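Local atomic coordinates of troponin C (Chlamys nipponensis akazara, PDB entry 3TZ1), a protein that binds calcium and thereby abolishes troponin's inhibitory action on actin filaments in striated muscle, represented here by its C-terminal domain. Residues G22-K34 against E46-V60. Residues are numbered along the deposited sequence; the frame is centred on the assembly and turned at random.
Sequences GVIKVDVLRWILK and ENMIAETDTDGSGTV. With CA (calcium ion), chain C.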
loop_
_atom_site.group_PDB
_atom_site.type_symbol
_atom_site.label_atom_id
_atom_site.label_comp_id
_atom_site.label_asym_id
_atom_site.label_seq_id
_atom_site.Cartn_x
_atom_site.Cartn_y
_atom_site.Cartn_z
ATOM N N GLY A 22 5.300 -0.981 13.666
ATOM C CA GLY A 22 4.792 -2.249 13.171
ATOM C C GLY A 22 3.600 -2.124 12.233
ATOM O O GLY A 22 2.929 -3.108 11.922
ATOM N N VAL A 23 3.321 -0.904 11.788
ATOM C CA VAL A 23 2.214 -0.672 10.859
ATOM C C VAL A 23 2.587 0.398 9.846
ATOM O O VAL A 23 3.557 1.131 10.031
ATOM C CB VAL A 23 0.927 -0.207 11.581
ATOM C CG1 VAL A 23 0.380 -1.305 12.483
ATOM C CG2 VAL A 23 1.182 1.084 12.366
ATOM N N ILE A 24 1.814 0.475 8.768
ATOM C CA ILE A 24 1.910 1.593 7.840
ATOM C C ILE A 24 0.673 2.462 8.062
ATOM O O ILE A 24 -0.440 1.984 7.940
ATOM C CB ILE A 24 1.946 1.098 6.382
ATOM C CG1 ILE A 24 3.106 0.113 6.186
ATOM C CG2 ILE A 24 2.076 2.275 5.417
ATOM C CD1 ILE A 24 3.078 -0.609 4.850
ATOM N N LYS A 25 0.866 3.729 8.421
ATOM C CA LYS A 25 -0.262 4.630 8.611
ATOM C C LYS A 25 -0.932 4.878 7.266
ATOM O O LYS A 25 -0.269 4.925 6.231
ATOM C CB LYS A 25 0.193 5.953 9.232
ATOM C CG LYS A 25 0.687 5.833 10.667
ATOM C CD LYS A 25 1.432 7.088 11.094
ATOM C CE LYS A 25 0.490 8.267 11.343
ATOM N NZ LYS A 25 -0.264 8.147 12.627
ATOM N N VAL A 26 -2.247 5.031 7.276
ATOM C CA VAL A 26 -2.979 5.220 6.033
ATOM C C VAL A 26 -2.575 6.517 5.313
ATOM O O VAL A 26 -2.687 6.615 4.090
ATOM C CB VAL A 26 -4.504 5.115 6.270
ATOM C CG1 VAL A 26 -5.273 5.982 5.294
ATOM C CG2 VAL A 26 -4.930 3.652 6.190
ATOM N N ASP A 27 -2.079 7.497 6.065
ATOM C CA ASP A 27 -1.578 8.735 5.471
ATOM C C ASP A 27 -0.492 8.475 4.428
ATOM O O ASP A 27 -0.345 9.237 3.471
ATOM C CB ASP A 27 -1.009 9.667 6.548
ATOM C CG ASP A 27 -2.073 10.195 7.488
ATOM O OD1 ASP A 27 -3.276 9.981 7.214
ATOM O OD2 ASP A 27 -1.698 10.839 8.494
ATOM N N VAL A 28 0.301 7.427 4.644
ATOM C CA VAL A 28 1.389 7.084 3.729
ATOM C C VAL A 28 0.802 6.595 2.416
ATOM O O VAL A 28 1.227 6.997 1.336
ATOM C CB VAL A 28 2.307 5.989 4.327
ATOM C CG1 VAL A 28 3.313 5.501 3.297
ATOM C CG2 VAL A 28 3.012 6.500 5.573
ATOM N N LEU A 29 -0.191 5.720 2.517
ATOM C CA LEU A 29 -0.922 5.257 1.347
ATOM C C LEU A 29 -1.604 6.396 0.604
ATOM O O LEU A 29 -1.569 6.451 -0.623
ATOM C CB LEU A 29 -1.983 4.249 1.777
ATOM C CG LEU A 29 -1.933 2.883 1.110
ATOM C CD1 LEU A 29 -0.546 2.278 1.257
ATOM C CD2 LEU A 29 -3.004 1.997 1.748
ATOM N N ARG A 30 -2.279 7.270 1.346
ATOM C CA ARG A 30 -2.945 8.427 0.748
ATOM C C ARG A 30 -1.925 9.282 0.006
ATOM O O ARG A 30 -2.164 9.717 -1.122
ATOM C CB ARG A 30 -3.633 9.271 1.822
ATOM C CG ARG A 30 -4.356 10.486 1.270
ATOM C CD ARG A 30 -4.979 11.305 2.395
ATOM N NE ARG A 30 -5.783 10.468 3.287
ATOM C CZ ARG A 30 -7.021 10.063 3.018
ATOM N NH1 ARG A 30 -7.606 10.419 1.881
ATOM N NH2 ARG A 30 -7.675 9.299 3.885
ATOM N N TRP A 31 -0.783 9.515 0.645
ATOM C CA TRP A 31 0.275 10.312 0.034
ATOM C C TRP A 31 0.730 9.691 -1.287
ATOM O O TRP A 31 0.845 10.372 -2.307
ATOM C CB TRP A 31 1.480 10.426 0.969
ATOM C CG TRP A 31 2.614 11.117 0.294
ATOM C CD1 TRP A 31 3.708 10.557 -0.276
ATOM C CD2 TRP A 31 2.701 12.532 0.066
ATOM N NE1 TRP A 31 4.509 11.531 -0.836
ATOM C CE2 TRP A 31 3.908 12.752 -0.636
ATOM C CE3 TRP A 31 1.903 13.619 0.388
ATOM C CZ2 TRP A 31 4.327 14.027 -1.009
ATOM C CZ3 TRP A 31 2.310 14.886 0.019
ATOM C CH2 TRP A 31 3.513 15.075 -0.671
ATOM N N ILE A 32 1.028 8.402 -1.240
ATOM C CA ILE A 32 1.435 7.652 -2.420
ATOM C C ILE A 32 0.433 7.782 -3.568
ATOM O O ILE A 32 0.795 8.116 -4.700
ATOM C CB ILE A 32 1.639 6.170 -2.055
ATOM C CG1 ILE A 32 2.873 6.024 -1.148
ATOM C CG2 ILE A 32 1.774 5.325 -3.305
ATOM C CD1 ILE A 32 3.053 4.614 -0.600
ATOM N N LEU A 33 -0.837 7.540 -3.268
ATOM C CA LEU A 33 -1.881 7.571 -4.300
ATOM C C LEU A 33 -2.123 8.966 -4.860
ATOM O O LEU A 33 -2.354 9.145 -6.070
ATOM C CB LEU A 33 -3.177 6.979 -3.738
ATOM C CG LEU A 33 -3.045 5.520 -3.313
ATOM C CD1 LEU A 33 -4.350 5.019 -2.711
ATOM C CD2 LEU A 33 -2.636 4.664 -4.510
ATOM N N LYS A 34 -2.075 9.960 -3.977
ATOM C CA LYS A 34 -2.288 11.337 -4.381
ATOM C C LYS A 34 -1.133 11.843 -5.239
ATOM O O LYS A 34 -1.348 12.467 -6.282
ATOM C CB LYS A 34 -2.474 12.232 -3.152
ATOM C CG LYS A 34 -2.747 13.695 -3.474
ATOM C CD LYS A 34 -3.828 13.836 -4.535
ATOM C CE LYS A 34 -4.345 15.266 -4.596
ATOM N NZ LYS A 34 -3.250 16.269 -4.456
ATOM N N GLU A 46 -9.873 6.857 -1.533
ATOM C CA GLU A 46 -10.445 6.328 -0.291
ATOM C C GLU A 46 -10.797 4.849 -0.436
ATOM O O GLU A 46 -10.684 4.086 0.514
ATOM C CB GLU A 46 -11.685 7.124 0.149
ATOM C CG GLU A 46 -11.389 8.549 0.606
ATOM C CD GLU A 46 -10.786 8.619 1.998
ATOM O OE1 GLU A 46 -10.871 7.620 2.746
ATOM O OE2 GLU A 46 -10.228 9.683 2.347
ATOM N N ASN A 47 -11.231 4.454 -1.627
ATOM C CA ASN A 47 -11.597 3.065 -1.882
ATOM C C ASN A 47 -10.381 2.146 -1.851
ATOM O O ASN A 47 -10.435 1.040 -1.308
ATOM C CB ASN A 47 -12.315 2.940 -3.227
ATOM C CG ASN A 47 -12.943 1.574 -3.425
ATOM O OD1 ASN A 47 -13.514 0.997 -2.496
ATOM N ND2 ASN A 47 -12.836 1.045 -4.642
ATOM N N MET A 48 -9.278 2.616 -2.430
ATOM C CA MET A 48 -8.045 1.836 -2.459
ATOM C C MET A 48 -7.445 1.727 -1.060
ATOM O O MET A 48 -6.899 0.689 -0.683
ATOM C CB MET A 48 -7.055 2.442 -3.454
ATOM C CG MET A 48 -7.540 2.368 -4.902
ATOM S SD MET A 48 -6.745 3.505 -6.057
ATOM C CE MET A 48 -5.190 2.671 -6.367
ATOM N N ILE A 49 -7.567 2.799 -0.283
ATOM C CA ILE A 49 -7.204 2.749 1.127
ATOM C C ILE A 49 -8.038 1.703 1.878
ATOM O O ILE A 49 -7.505 0.860 2.601
ATOM C CB ILE A 49 -7.361 4.126 1.798
ATOM C CG1 ILE A 49 -6.295 5.095 1.275
ATOM C CG2 ILE A 49 -7.236 3.993 3.304
ATOM C CD1 ILE A 49 -6.445 6.499 1.820
ATOM N N ALA A 50 -9.355 1.745 1.687
ATOM C CA ALA A 50 -10.237 0.817 2.376
ATOM C C ALA A 50 -9.958 -0.635 1.987
ATOM O O ALA A 50 -10.111 -1.547 2.804
ATOM C CB ALA A 50 -11.693 1.175 2.090
ATOM N N GLU A 51 -9.557 -0.838 0.738
ATOM C CA GLU A 51 -9.219 -2.162 0.218
ATOM C C GLU A 51 -7.994 -2.726 0.934
ATOM O O GLU A 51 -7.841 -3.940 1.082
ATOM C CB GLU A 51 -8.951 -2.071 -1.291
ATOM C CG GLU A 51 -8.093 -3.195 -1.869
ATOM C CD GLU A 51 -8.895 -4.432 -2.236
ATOM O OE1 GLU A 51 -10.116 -4.464 -1.957
ATOM O OE2 GLU A 51 -8.296 -5.371 -2.809
ATOM N N THR A 52 -7.130 -1.831 1.380
ATOM C CA THR A 52 -5.884 -2.205 2.039
ATOM C C THR A 52 -6.078 -2.347 3.542
ATOM O O THR A 52 -5.747 -3.378 4.137
ATOM C CB THR A 52 -4.758 -1.207 1.762
ATOM O OG1 THR A 52 -4.712 -0.907 0.363
ATOM C CG2 THR A 52 -3.424 -1.800 2.192
ATOM N N ASP A 53 -6.552 -1.271 4.162
ATOM C CA ASP A 53 -6.762 -1.270 5.592
ATOM C C ASP A 53 -8.183 -1.779 5.769
ATOM O O ASP A 53 -9.163 -1.023 5.719
ATOM C CB ASP A 53 -6.631 0.181 6.075
ATOM C CG ASP A 53 -7.116 0.378 7.493
ATOM O OD1 ASP A 53 -7.066 -0.594 8.259
ATOM O OD2 ASP A 53 -7.545 1.505 7.842
ATOM N N THR A 54 -8.286 -3.064 6.074
ATOM C CA THR A 54 -9.580 -3.727 5.955
ATOM C C THR A 54 -10.431 -3.598 7.211
ATOM O O THR A 54 -11.656 -3.781 7.173
ATOM C CB THR A 54 -9.419 -5.205 5.521
ATOM O OG1 THR A 54 -8.414 -5.837 6.322
ATOM C CG2 THR A 54 -8.992 -5.280 4.056
ATOM N N ASP A 55 -9.797 -3.267 8.330
ATOM C CA ASP A 55 -10.560 -3.071 9.559
ATOM C C ASP A 55 -10.867 -1.601 9.870
ATOM O O ASP A 55 -11.480 -1.292 10.891
ATOM C CB ASP A 55 -9.945 -3.815 10.756
ATOM C CG ASP A 55 -8.488 -3.472 10.979
ATOM O OD1 ASP A 55 -8.058 -2.424 10.478
ATOM O OD2 ASP A 55 -7.776 -4.247 11.652
ATOM N N GLY A 56 -10.455 -0.704 8.977
ATOM C CA GLY A 56 -10.680 0.720 9.162
ATOM C C GLY A 56 -9.991 1.275 10.396
ATOM O O GLY A 56 -10.489 2.196 11.037
ATOM N N SER A 57 -8.837 0.711 10.732
ATOM C CA SER A 57 -8.116 1.141 11.926
ATOM C C SER A 57 -7.260 2.371 11.644
ATOM O O SER A 57 -6.752 3.015 12.566
ATOM C CB SER A 57 -7.257 0.000 12.482
ATOM O OG SER A 57 -6.097 -0.207 11.685
ATOM N N GLY A 58 -7.107 2.696 10.361
ATOM C CA GLY A 58 -6.269 3.802 9.945
ATOM C C GLY A 58 -4.804 3.402 9.902
ATOM O O GLY A 58 -3.923 4.242 9.739
ATOM N N THR A 59 -4.544 2.109 10.054
ATOM C CA THR A 59 -3.185 1.589 9.991
ATOM C C THR A 59 -3.200 0.276 9.216
ATOM O O THR A 59 -4.158 -0.490 9.300
ATOM C CB THR A 59 -2.643 1.298 11.395
ATOM O OG1 THR A 59 -3.542 0.408 12.068
ATOM C CG2 THR A 59 -2.520 2.579 12.197
ATOM N N VAL A 60 -2.143 0.005 8.474
ATOM C CA VAL A 60 -2.057 -1.248 7.732
ATOM C C VAL A 60 -1.088 -2.170 8.453
ATOM O O VAL A 60 0.108 -1.892 8.491
ATOM C CB VAL A 60 -1.567 -1.000 6.286
ATOM C CG1 VAL A 60 -1.431 -2.315 5.533
ATOM C CG2 VAL A 60 -2.532 -0.070 5.548
HETATM CA CA CA C . -5.899 -2.014 9.703
HETATM O O HOH W 1 -4.734 -3.414 11.599
#
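Paired EF-hand loops meet here through their short antiparallel strands: Ile24 N gives its hydrogen to Val60 O (2.9 Å) and Val60 N returns one to Ile24 O (2.7 Å). A third bond, Val26 N to Gly58 O, follows as helix 26-36 begins. Between these bonds Thr59, the non-hydrogen-bonded partner of Lys25, turns its carbonyl O to the calcium ion (2.4 Å). Asp53 OD1, Asp55 OD1, Ser57 OG, a water and Glu64 bind there too, while Asp53 OD2 accepts from Gly58 N on its syn side, tilted 30° from the carboxylate plane.

Between the helices the filling is largely apolar. Ile49 CG2 presses on Val26 CG1 at a tight 3.4 Å, Leu29 CD2 meets Thr52 OG1 tip to tip, and Leu33 CD2 touches Met48 CE. Arg30 leaves its helix extended, CG anti to the backbone N (chi1 -179°), then bends at chi3, bringing NH1 and NH2 end-on to one oxygen, Glu46 OE2 (2.8 Å from NH1), both from the same face of the carboxylate. Ile49 CD1 packs over one guanidinium face, toward its rim. A leucine in place of Arg30 has no N-H for Glu46 OE2 and would probably leave that carboxylate without its mate and free to turn. The exiting helix of one hand, the entering helix of the next and the two-stranded sheet joining their loops are the hallmark of an EF-hand pair.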